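Local atomic coordinates of minor structural protein 5 (Lactococcus phage Tuc2009, PDB entry 5E7T), a protein that probably serves as an accessory baseplate component of the phage tail tip, assembling with minor structural protein 4 and possibly contributing to host carbohydrate recognition. Residues 229-237 with 260-271; 4-15 with 204-215. All coordinates share one frame; numbering follows the deposited sequence.

Contact 1 (229-237 with 260-271); sequences MKYRVYLDG and NVQVSQINGNVE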
loop_
_atom_site.group_PDB
_atom_site.type_symbol
_atom_site.label_atom_id
_atom_site.label_comp_id
_atom_site.label_asym_id
_atom_site.label_seq_id
_atom_site.Cartn_x
_atom_site.Cartn_y
_atom_site.Cartn_z
ATOM N N MET B 229 12.330 -58.456 -4.581
ATOM C CA MET B 229 13.347 -57.415 -4.661
ATOM C C MET B 229 13.224 -56.420 -3.525
ATOM O O MET B 229 12.112 -55.983 -3.204
ATOM C CB MET B 229 13.340 -56.693 -5.999
ATOM C CG MET B 229 13.365 -57.597 -7.183
ATOM S SD MET B 229 13.938 -56.756 -8.670
ATOM C CE MET B 229 12.777 -55.280 -8.717
ATOM N N LYS B 230 14.376 -56.081 -2.923
ATOM C CA LYS B 230 14.545 -55.124 -1.830
ATOM C C LYS B 230 15.166 -53.819 -2.372
ATOM O O LYS B 230 15.169 -52.819 -1.652
ATOM C CB LYS B 230 15.439 -55.746 -0.725
ATOM C CG LYS B 230 15.388 -55.077 0.660
ATOM C CD LYS B 230 16.466 -55.657 1.623
ATOM C CE LYS B 230 16.620 -54.890 2.929
ATOM N NZ LYS B 230 17.767 -55.377 3.754
ATOM N N TYR B 231 15.698 -53.810 -3.631
ATOM C CA TYR B 231 16.313 -52.600 -4.214
ATOM C C TYR B 231 15.980 -52.378 -5.690
ATOM O O TYR B 231 15.738 -53.335 -6.410
ATOM C CB TYR B 231 17.849 -52.564 -4.000
ATOM C CG TYR B 231 18.279 -52.789 -2.566
ATOM C CD1 TYR B 231 18.314 -51.737 -1.655
ATOM C CD2 TYR B 231 18.586 -54.064 -2.105
ATOM C CE1 TYR B 231 18.666 -51.948 -0.323
ATOM C CE2 TYR B 231 18.914 -54.290 -0.772
ATOM C CZ TYR B 231 18.950 -53.230 0.119
ATOM O OH TYR B 231 19.282 -53.465 1.435
ATOM N N ARG B 232 15.970 -51.103 -6.138
ATOM C CA ARG B 232 15.690 -50.727 -7.528
ATOM C C ARG B 232 16.843 -49.915 -8.035
ATOM O O ARG B 232 17.207 -48.921 -7.407
ATOM C CB ARG B 232 14.370 -49.953 -7.675
ATOM C CG ARG B 232 13.684 -50.334 -8.961
ATOM C CD ARG B 232 12.527 -49.458 -9.399
ATOM N NE ARG B 232 11.318 -49.473 -8.553
ATOM C CZ ARG B 232 10.579 -50.535 -8.245
ATOM N NH1 ARG B 232 10.978 -51.756 -8.581
ATOM N NH2 ARG B 232 9.469 -50.390 -7.543
ATOM N N VAL B 233 17.450 -50.363 -9.147
ATOM C CA VAL B 233 18.628 -49.751 -9.754
ATOM C C VAL B 233 18.234 -48.929 -10.953
ATOM O O VAL B 233 17.610 -49.443 -11.873
ATOM C CB VAL B 233 19.712 -50.807 -10.048
ATOM C CG1 VAL B 233 20.881 -50.213 -10.830
ATOM C CG2 VAL B 233 20.195 -51.454 -8.747
ATOM N N TYR B 234 18.555 -47.628 -10.896
ATOM C CA TYR B 234 18.273 -46.582 -11.892
ATOM C C TYR B 234 19.564 -46.197 -12.606
ATOM O O TYR B 234 20.490 -45.672 -11.979
ATOM C CB TYR B 234 17.708 -45.322 -11.188
ATOM C CG TYR B 234 16.311 -45.489 -10.631
ATOM C CD1 TYR B 234 16.098 -46.078 -9.388
ATOM C CD2 TYR B 234 15.202 -45.046 -11.341
ATOM C CE1 TYR B 234 14.809 -46.235 -8.871
ATOM C CE2 TYR B 234 13.913 -45.191 -10.832
ATOM C CZ TYR B 234 13.717 -45.798 -9.602
ATOM O OH TYR B 234 12.428 -45.963 -9.134
ATOM N N LEU B 235 19.628 -46.466 -13.909
ATOM C CA LEU B 235 20.781 -46.087 -14.710
ATOM C C LEU B 235 20.292 -44.927 -15.532
ATOM O O LEU B 235 19.318 -45.072 -16.268
ATOM C CB LEU B 235 21.264 -47.244 -15.593
ATOM C CG LEU B 235 22.432 -46.944 -16.534
ATOM C CD1 LEU B 235 23.786 -47.036 -15.825
ATOM C CD2 LEU B 235 22.376 -47.851 -17.732
ATOM N N ASP B 236 20.904 -43.743 -15.317
ATOM C CA ASP B 236 20.607 -42.475 -15.978
ATOM C C ASP B 236 19.156 -42.056 -15.833
ATOM O O ASP B 236 18.543 -41.622 -16.800
ATOM C CB ASP B 236 21.058 -42.520 -17.450
ATOM C CG ASP B 236 22.566 -42.519 -17.615
ATOM O OD1 ASP B 236 23.243 -41.747 -16.878
ATOM O OD2 ASP B 236 23.072 -43.239 -18.535
ATOM N N GLY B 237 18.612 -42.212 -14.638
ATOM C CA GLY B 237 17.232 -41.856 -14.350
ATOM C C GLY B 237 16.173 -42.912 -14.614
ATOM O O GLY B 237 15.079 -42.791 -14.062
ATOM N N ASN B 260 25.529 -42.700 -15.019
ATOM C CA ASN B 260 25.167 -42.369 -13.640
ATOM C C ASN B 260 24.204 -43.420 -13.142
ATOM O O ASN B 260 23.255 -43.784 -13.832
ATOM C CB ASN B 260 24.473 -41.052 -13.492
ATOM C CG ASN B 260 25.220 -39.850 -13.891
ATOM O OD1 ASN B 260 26.129 -39.390 -13.186
ATOM N ND2 ASN B 260 24.662 -39.202 -14.903
ATOM N N VAL B 261 24.421 -43.864 -11.923
ATOM C CA VAL B 261 23.612 -44.877 -11.269
ATOM C C VAL B 261 23.275 -44.389 -9.871
ATOM O O VAL B 261 24.084 -43.738 -9.200
ATOM C CB VAL B 261 24.262 -46.309 -11.316
ATOM C CG1 VAL B 261 25.708 -46.292 -10.857
ATOM C CG2 VAL B 261 23.461 -47.360 -10.541
ATOM N N GLN B 262 22.041 -44.645 -9.487
ATOM C CA GLN B 262 21.480 -44.353 -8.181
ATOM C C GLN B 262 20.552 -45.533 -7.867
ATOM O O GLN B 262 20.037 -46.161 -8.802
ATOM C CB GLN B 262 20.792 -42.974 -8.139
ATOM C CG GLN B 262 19.839 -42.700 -9.283
ATOM C CD GLN B 262 19.270 -41.314 -9.315
ATOM O OE1 GLN B 262 19.560 -40.458 -8.457
ATOM N NE2 GLN B 262 18.397 -41.081 -10.298
ATOM N N VAL B 263 20.450 -45.911 -6.572
ATOM C CA VAL B 263 19.642 -47.050 -6.109
ATOM C C VAL B 263 18.626 -46.555 -5.090
ATOM O O VAL B 263 18.908 -45.615 -4.350
ATOM C CB VAL B 263 20.528 -48.174 -5.490
ATOM C CG1 VAL B 263 19.705 -49.402 -5.085
ATOM C CG2 VAL B 263 21.687 -48.562 -6.414
ATOM N N SER B 264 17.454 -47.197 -5.046
ATOM C CA SER B 264 16.428 -46.938 -4.039
ATOM C C SER B 264 16.109 -48.273 -3.329
ATOM O O SER B 264 16.506 -49.333 -3.828
ATOM C CB SER B 264 15.185 -46.348 -4.682
ATOM O OG SER B 264 14.447 -47.370 -5.318
ATOM N N GLN B 265 15.430 -48.226 -2.169
ATOM C CA GLN B 265 15.039 -49.425 -1.427
ATOM C C GLN B 265 13.539 -49.608 -1.549
ATOM O O GLN B 265 12.781 -48.636 -1.436
ATOM C CB GLN B 265 15.429 -49.322 0.055
ATOM C CG GLN B 265 15.150 -50.592 0.857
ATOM C CD GLN B 265 15.135 -50.412 2.354
ATOM O OE1 GLN B 265 15.844 -49.576 2.914
ATOM N NE2 GLN B 265 14.359 -51.246 3.041
ATOM N N ILE B 266 13.119 -50.864 -1.749
ATOM C CA ILE B 266 11.715 -51.264 -1.848
ATOM C C ILE B 266 11.318 -52.039 -0.594
ATOM O O ILE B 266 12.096 -52.847 -0.068
ATOM C CB ILE B 266 11.462 -52.065 -3.143
ATOM C CG1 ILE B 266 12.023 -51.334 -4.391
ATOM C CG2 ILE B 266 9.984 -52.473 -3.310
ATOM C CD1 ILE B 266 11.473 -49.961 -4.722
ATOM N N ASN B 267 10.107 -51.765 -0.104
ATOM C CA ASN B 267 9.571 -52.378 1.106
ATOM C C ASN B 267 8.045 -52.488 0.946
ATOM O O ASN B 267 7.292 -51.788 1.629
ATOM C CB ASN B 267 9.977 -51.508 2.298
ATOM C CG ASN B 267 9.774 -52.098 3.658
ATOM O OD1 ASN B 267 10.736 -52.435 4.351
ATOM N ND2 ASN B 267 8.535 -52.081 4.133
ATOM N N GLY B 268 7.628 -53.321 -0.008
ATOM C CA GLY B 268 6.231 -53.562 -0.346
ATOM C C GLY B 268 5.478 -52.331 -0.809
ATOM O O GLY B 268 4.666 -51.774 -0.060
ATOM N N ASN B 269 5.748 -51.889 -2.043
ATOM C CA ASN B 269 5.148 -50.693 -2.676
ATOM C C ASN B 269 5.469 -49.360 -1.939
ATOM O O ASN B 269 4.933 -48.315 -2.317
ATOM C CB ASN B 269 3.639 -50.837 -2.958
ATOM C CG ASN B 269 3.305 -51.525 -4.277
ATOM O OD1 ASN B 269 4.171 -52.085 -4.979
ATOM N ND2 ASN B 269 2.023 -51.529 -4.624
ATOM N N VAL B 270 6.407 -49.399 -0.960
ATOM C CA VAL B 270 6.963 -48.212 -0.319
ATOM C C VAL B 270 8.425 -48.126 -0.795
ATOM O O VAL B 270 9.257 -48.971 -0.449
ATOM C CB VAL B 270 6.808 -48.140 1.219
ATOM C CG1 VAL B 270 7.509 -46.903 1.776
ATOM C CG2 VAL B 270 5.335 -48.126 1.613
ATOM N N GLU B 271 8.698 -47.164 -1.664
ATOM C CA GLU B 271 10.017 -46.955 -2.232
ATOM C C GLU B 271 10.671 -45.773 -1.545
ATOM O O GLU B 271 10.042 -44.722 -1.371
ATOM C CB GLU B 271 9.899 -46.700 -3.745
ATOM C CG GLU B 271 11.234 -46.552 -4.450
ATOM C CD GLU B 271 11.259 -46.456 -5.964
ATOM O OE1 GLU B 271 10.192 -46.528 -6.623
ATOM O OE2 GLU B 271 12.378 -46.274 -6.493
HETATM O O HOH W 1 20.207 -42.986 -12.523
#
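Strands 231-235 and 258-265 are the two inner strands of a four-stranded antiparallel sheet, in an order and sequence setting consistent with the C and F strands of a fibronectin type III-like sandwich. R232 with S264 and Y234 with Q262 are its hydrogen-bonded pairs, closed by four backbone N-H···O=C bonds, and I266 N extends the ladder to K230 O at 2.8 Å. At the far end D236 and N260 hold each other twice: D236 N donates to N260 O, and N260 N reaches D236 OD1 at 3.1 Å from above the carboxylate plane.

One face carries Y231, V233, L235, V261, V263 and Q265. V233 touches V261 and V263 with its two methyls, V233 CG1 lying 3.9 Å from V261 CG2, and its side chain also rests on F248 and L250 of strand 247-250. The Y231 ring meets W126 of a neighbouring minor structural protein 4 chain edge-to-face, and Y231 OH hydrogen-bonds N128 ND2 of that chain.

The other face, with R232, Y234, Q262 and S264, is largely polar. Beyond the turn, E271 extends its chain back over the strands, CG anti to the backbone N (chi1 -176°). E271 OE2 accepts Y234 OH on the syn lone pair at 2.7 Å. On its anti side E271 OE2 takes S264 OG at 2.6 Å. E271 OE1, which T200 also binds, lies at the guanidinium edge, 3.7 Å from R232 NE in a long salt bridge. I266 CD1 covers one face of that guanidinium, 3.5 Å from R232 NH2. The two hydroxyls that grip E271 OE2 probably fix the carboxylate's rotation, only 25° from coplanar with the Y234 ring, and the nearby arginine would probably help keep E271 ionised, tying the turn to both strands.

Contact 2 (4-15 with 204-215); sequences KNYLHTAYANSA and PKFVGTYVDTNP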
loop_
_atom_site.group_PDB
_atom_site.type_symbol
_atom_site.label_atom_id
_atom_site.label_comp_id
_atom_site.label_asym_id
_atom_site.label_seq_id
_atom_site.Cartn_x
_atom_site.Cartn_y
_atom_site.Cartn_z
ATOM N N LYS B 4 33.420 -70.801 -19.410
ATOM C CA LYS B 4 32.721 -69.512 -19.281
ATOM C C LYS B 4 31.296 -69.650 -18.732
ATOM O O LYS B 4 30.438 -70.341 -19.302
ATOM C CB LYS B 4 32.753 -68.647 -20.559
ATOM C CG LYS B 4 32.541 -69.357 -21.893
ATOM C CD LYS B 4 32.977 -68.419 -23.019
ATOM C CE LYS B 4 32.943 -69.026 -24.398
ATOM N NZ LYS B 4 33.264 -68.012 -25.439
ATOM N N ASN B 5 31.087 -68.962 -17.592
ATOM C CA ASN B 5 29.872 -68.895 -16.785
ATOM C C ASN B 5 29.081 -67.628 -17.058
ATOM O O ASN B 5 29.655 -66.534 -17.082
ATOM C CB ASN B 5 30.216 -68.989 -15.286
ATOM C CG ASN B 5 31.465 -68.263 -14.804
ATOM O OD1 ASN B 5 32.070 -67.435 -15.498
ATOM N ND2 ASN B 5 31.868 -68.552 -13.576
ATOM N N TYR B 6 27.754 -67.779 -17.236
ATOM C CA TYR B 6 26.824 -66.679 -17.533
ATOM C C TYR B 6 25.721 -66.543 -16.475
ATOM O O TYR B 6 25.056 -67.537 -16.159
ATOM C CB TYR B 6 26.192 -66.860 -18.931
ATOM C CG TYR B 6 27.201 -66.959 -20.054
ATOM C CD1 TYR B 6 27.744 -68.186 -20.423
ATOM C CD2 TYR B 6 27.611 -65.825 -20.749
ATOM C CE1 TYR B 6 28.686 -68.282 -21.445
ATOM C CE2 TYR B 6 28.547 -65.908 -21.779
ATOM C CZ TYR B 6 29.084 -67.139 -22.120
ATOM O OH TYR B 6 30.001 -67.237 -23.136
ATOM N N LEU B 7 25.533 -65.312 -15.931
ATOM C CA LEU B 7 24.481 -65.032 -14.953
ATOM C C LEU B 7 23.220 -64.642 -15.699
ATOM O O LEU B 7 23.239 -63.679 -16.473
ATOM C CB LEU B 7 24.878 -63.938 -13.957
ATOM C CG LEU B 7 23.709 -63.343 -13.151
ATOM C CD1 LEU B 7 23.497 -64.075 -11.838
ATOM C CD2 LEU B 7 23.875 -61.842 -12.958
ATOM N N HIS B 8 22.127 -65.393 -15.465
ATOM C CA HIS B 8 20.842 -65.149 -16.105
ATOM C C HIS B 8 19.861 -64.538 -15.138
ATOM O O HIS B 8 19.589 -65.121 -14.089
ATOM C CB HIS B 8 20.286 -66.417 -16.754
ATOM C CG HIS B 8 21.199 -66.986 -17.789
ATOM N ND1 HIS B 8 21.929 -68.134 -17.548
ATOM C CD2 HIS B 8 21.537 -66.501 -19.005
ATOM C CE1 HIS B 8 22.659 -68.329 -18.632
ATOM N NE2 HIS B 8 22.445 -67.379 -19.541
ATOM N N THR B 9 19.352 -63.340 -15.491
ATOM C CA THR B 9 18.411 -62.567 -14.688
ATOM C C THR B 9 17.055 -62.414 -15.386
ATOM O O THR B 9 17.004 -62.191 -16.597
ATOM C CB THR B 9 19.039 -61.243 -14.279
ATOM O OG1 THR B 9 20.454 -61.411 -14.104
ATOM C CG2 THR B 9 18.433 -60.692 -13.012
ATOM N N ALA B 10 15.962 -62.597 -14.616
ATOM C CA ALA B 10 14.569 -62.511 -15.072
ATOM C C ALA B 10 13.681 -61.913 -13.982
ATOM O O ALA B 10 14.003 -62.015 -12.806
ATOM C CB ALA B 10 14.049 -63.875 -15.492
ATOM N N TYR B 11 12.573 -61.273 -14.376
ATOM C CA TYR B 11 11.675 -60.566 -13.464
ATOM C C TYR B 11 10.237 -61.102 -13.516
ATOM O O TYR B 11 9.826 -61.660 -14.537
ATOM C CB TYR B 11 11.747 -59.050 -13.760
ATOM C CG TYR B 11 13.147 -58.482 -13.602
ATOM C CD1 TYR B 11 14.068 -58.540 -14.644
ATOM C CD2 TYR B 11 13.564 -57.925 -12.394
ATOM C CE1 TYR B 11 15.380 -58.094 -14.478
ATOM C CE2 TYR B 11 14.868 -57.453 -12.225
ATOM C CZ TYR B 11 15.776 -57.553 -13.268
ATOM O OH TYR B 11 17.065 -57.099 -13.118
ATOM N N ALA B 12 9.486 -60.962 -12.399
ATOM C CA ALA B 12 8.096 -61.423 -12.251
ATOM C C ALA B 12 7.342 -60.634 -11.190
ATOM O O ALA B 12 7.944 -59.829 -10.476
ATOM C CB ALA B 12 8.072 -62.900 -11.898
ATOM N N ASN B 13 6.024 -60.873 -11.078
ATOM C CA ASN B 13 5.155 -60.206 -10.109
ATOM C C ASN B 13 4.555 -61.166 -9.079
ATOM O O ASN B 13 3.727 -60.748 -8.269
ATOM C CB ASN B 13 4.086 -59.373 -10.813
ATOM C CG ASN B 13 4.623 -58.029 -11.273
ATOM O OD1 ASN B 13 4.927 -57.134 -10.462
ATOM N ND2 ASN B 13 4.758 -57.856 -12.588
ATOM N N SER B 14 5.024 -62.432 -9.072
ATOM C CA SER B 14 4.607 -63.471 -8.135
ATOM C C SER B 14 5.834 -64.176 -7.597
ATOM O O SER B 14 6.801 -64.341 -8.345
ATOM C CB SER B 14 3.686 -64.482 -8.810
ATOM O OG SER B 14 4.352 -65.320 -9.742
ATOM N N ALA B 15 5.791 -64.622 -6.316
ATOM C CA ALA B 15 6.909 -65.299 -5.668
ATOM C C ALA B 15 7.362 -66.582 -6.388
ATOM O O ALA B 15 8.554 -66.890 -6.365
ATOM C CB ALA B 15 6.588 -65.569 -4.216
ATOM N N PRO B 204 8.212 -54.612 -11.818
ATOM C CA PRO B 204 8.346 -55.983 -11.300
ATOM C C PRO B 204 8.732 -56.010 -9.827
ATOM O O PRO B 204 9.551 -55.181 -9.403
ATOM C CB PRO B 204 9.470 -56.566 -12.153
ATOM C CG PRO B 204 9.422 -55.812 -13.416
ATOM C CD PRO B 204 9.050 -54.427 -13.028
ATOM N N LYS B 205 8.117 -56.945 -9.055
ATOM C CA LYS B 205 8.309 -57.133 -7.610
ATOM C C LYS B 205 9.339 -58.197 -7.234
ATOM O O LYS B 205 9.950 -58.097 -6.157
ATOM C CB LYS B 205 6.967 -57.436 -6.914
ATOM C CG LYS B 205 6.190 -56.178 -6.555
ATOM C CD LYS B 205 4.686 -56.411 -6.429
ATOM C CE LYS B 205 3.895 -55.121 -6.579
ATOM N NZ LYS B 205 3.666 -54.770 -8.007
ATOM N N PHE B 206 9.518 -59.217 -8.110
ATOM C CA PHE B 206 10.420 -60.360 -7.899
ATOM C C PHE B 206 11.510 -60.503 -8.965
ATOM O O PHE B 206 11.267 -60.233 -10.139
ATOM C CB PHE B 206 9.618 -61.673 -7.755
ATOM C CG PHE B 206 8.552 -61.618 -6.683
ATOM C CD1 PHE B 206 7.292 -61.090 -6.955
ATOM C CD2 PHE B 206 8.818 -62.052 -5.391
ATOM C CE1 PHE B 206 6.324 -60.985 -5.950
ATOM C CE2 PHE B 206 7.849 -61.951 -4.386
ATOM C CZ PHE B 206 6.609 -61.417 -4.671
ATOM N N VAL B 207 12.709 -60.936 -8.542
ATOM C CA VAL B 207 13.855 -61.200 -9.412
ATOM C C VAL B 207 14.240 -62.694 -9.359
ATOM O O VAL B 207 14.243 -63.311 -8.293
ATOM C CB VAL B 207 15.045 -60.241 -9.155
ATOM C CG1 VAL B 207 15.676 -60.460 -7.791
ATOM C CG2 VAL B 207 16.086 -60.332 -10.258
ATOM N N GLY B 208 14.526 -63.253 -10.521
ATOM C CA GLY B 208 14.918 -64.641 -10.682
ATOM C C GLY B 208 16.306 -64.758 -11.261
ATOM O O GLY B 208 16.636 -64.053 -12.217
ATOM N N THR B 209 17.135 -65.631 -10.668
ATOM C CA THR B 209 18.506 -65.855 -11.114
ATOM C C THR B 209 18.917 -67.305 -11.134
ATOM O O THR B 209 18.452 -68.113 -10.329
ATOM C CB THR B 209 19.519 -65.030 -10.321
ATOM O OG1 THR B 209 19.084 -64.913 -8.970
ATOM C CG2 THR B 209 19.758 -63.667 -10.928
ATOM N N TYR B 210 19.792 -67.617 -12.096
ATOM C CA TYR B 210 20.452 -68.897 -12.330
ATOM C C TYR B 210 21.761 -68.620 -13.085
ATOM O O TYR B 210 21.893 -67.558 -13.706
ATOM C CB TYR B 210 19.527 -69.956 -12.968
ATOM C CG TYR B 210 19.437 -69.958 -14.474
ATOM C CD1 TYR B 210 20.346 -70.674 -15.244
ATOM C CD2 TYR B 210 18.373 -69.354 -15.126
ATOM C CE1 TYR B 210 20.237 -70.728 -16.630
ATOM C CE2 TYR B 210 18.257 -69.392 -16.514
ATOM C CZ TYR B 210 19.195 -70.078 -17.265
ATOM O OH TYR B 210 19.101 -70.127 -18.638
ATOM N N VAL B 211 22.745 -69.533 -12.977
ATOM C CA VAL B 211 24.090 -69.332 -13.533
ATOM C C VAL B 211 24.645 -70.489 -14.381
ATOM O O VAL B 211 23.981 -71.507 -14.590
ATOM C CB VAL B 211 25.097 -68.989 -12.388
ATOM C CG1 VAL B 211 24.973 -67.544 -11.943
ATOM C CG2 VAL B 211 24.948 -69.938 -11.200
ATOM N N ASP B 212 25.894 -70.268 -14.879
ATOM C CA ASP B 212 26.838 -71.145 -15.590
ATOM C C ASP B 212 26.388 -71.766 -16.927
ATOM O O ASP B 212 27.241 -72.356 -17.616
ATOM C CB ASP B 212 27.307 -72.299 -14.657
ATOM C CG ASP B 212 28.606 -72.070 -13.897
ATOM O OD1 ASP B 212 29.634 -71.788 -14.549
ATOM O OD2 ASP B 212 28.618 -72.291 -12.665
ATOM N N THR B 213 25.089 -71.678 -17.296
ATOM C CA THR B 213 24.640 -72.341 -18.529
ATOM C C THR B 213 25.154 -71.594 -19.790
ATOM O O THR B 213 26.110 -70.812 -19.706
ATOM C CB THR B 213 23.115 -72.629 -18.537
ATOM O OG1 THR B 213 22.380 -71.443 -18.815
ATOM C CG2 THR B 213 22.618 -73.318 -17.261
ATOM N N ASN B 214 24.549 -71.890 -20.959
ATOM C CA ASN B 214 24.878 -71.281 -22.249
ATOM C C ASN B 214 24.746 -69.733 -22.182
ATOM O O ASN B 214 24.179 -69.235 -21.205
ATOM C CB ASN B 214 23.990 -71.887 -23.357
ATOM C CG ASN B 214 22.493 -71.777 -23.155
ATOM O OD1 ASN B 214 21.987 -71.466 -22.069
ATOM N ND2 ASN B 214 21.746 -72.112 -24.190
ATOM N N PRO B 215 25.266 -68.934 -23.152
ATOM C CA PRO B 215 25.121 -67.468 -23.032
ATOM C C PRO B 215 23.674 -66.968 -23.084
ATOM O O PRO B 215 23.401 -65.916 -22.521
ATOM C CB PRO B 215 25.957 -66.918 -24.196
ATOM C CG PRO B 215 26.784 -68.071 -24.680
ATOM C CD PRO B 215 25.990 -69.295 -24.388
#
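H8 and Y210 face each other where the N-terminal strand 8-12 forms an outer strand of a three-stranded antiparallel sheet, with strand 206-210 in its middle and strand 225-228 beyond. The backbones bond in the hydrogen-bonded pairs H8 with Y210, A10 with G208 and A12 with F206; H8 N lies 2.8 Å from Y210 O.

From H8, CB sits over the phenol face in a CH-pi contact, 3.6 Å from Y210 CE2. The side chain leaves with CG anti to the carbonyl carbon (chi1 -59°), which carries the imidazole along the tyrosine toward its hydroxyl end. H8 CG comes 3.7 Å from Y210 CZ, and ND1 continues over the same face; the two ring planes make an oblique 34°. H8 CD2 comes no nearer than 4.0 Å, to P215 O, whereas H8 CE1 approaches T213 OG1 at 3.1 Å. At the tip, H8 NE2 gives a weak hydrogen bond to P215 O, 3.5 Å away. The Y210 hydroxyl itself is bonded to S218 N. Beside this, P215 lies on the Y6 ring, its CA over the centre of the face.

On the side of T9 and Y11 the contacts are apolar: T9 CG2 meets V207 CG2, and Y11 leans on P204 and V207 while its ring meets Y25 edge-to-face. A classic beta bulge, K205 and F206 opposite A12, ends the ladder. Here the S14-A15 backbone lies over one face of the F206 ring, with A15 N above its centre and A15 CB 3.8 Å from F206 CE2.

From the N terminus, segment 4-15 forms an edge strand and the chain then departs through the five- and four-stranded antiparallel sheets formed by strands between 48 and 184, which lie largely within the BppA domain. It returns at 204-215, where contact 2 closes that excursion of 188 residues. Strand 225-228 follows, and contact 1 opens at M229, closing a much shorter loop of 22 residues through strands 238-243 and 247-250. The contacts thus lie in series, neither nested nor crossed. They join directly: M229 N probably bonds K205 O at 2.9 Å, and N269 packs on K205. F248, touched by both Y11 and V233, bridges the two sheets.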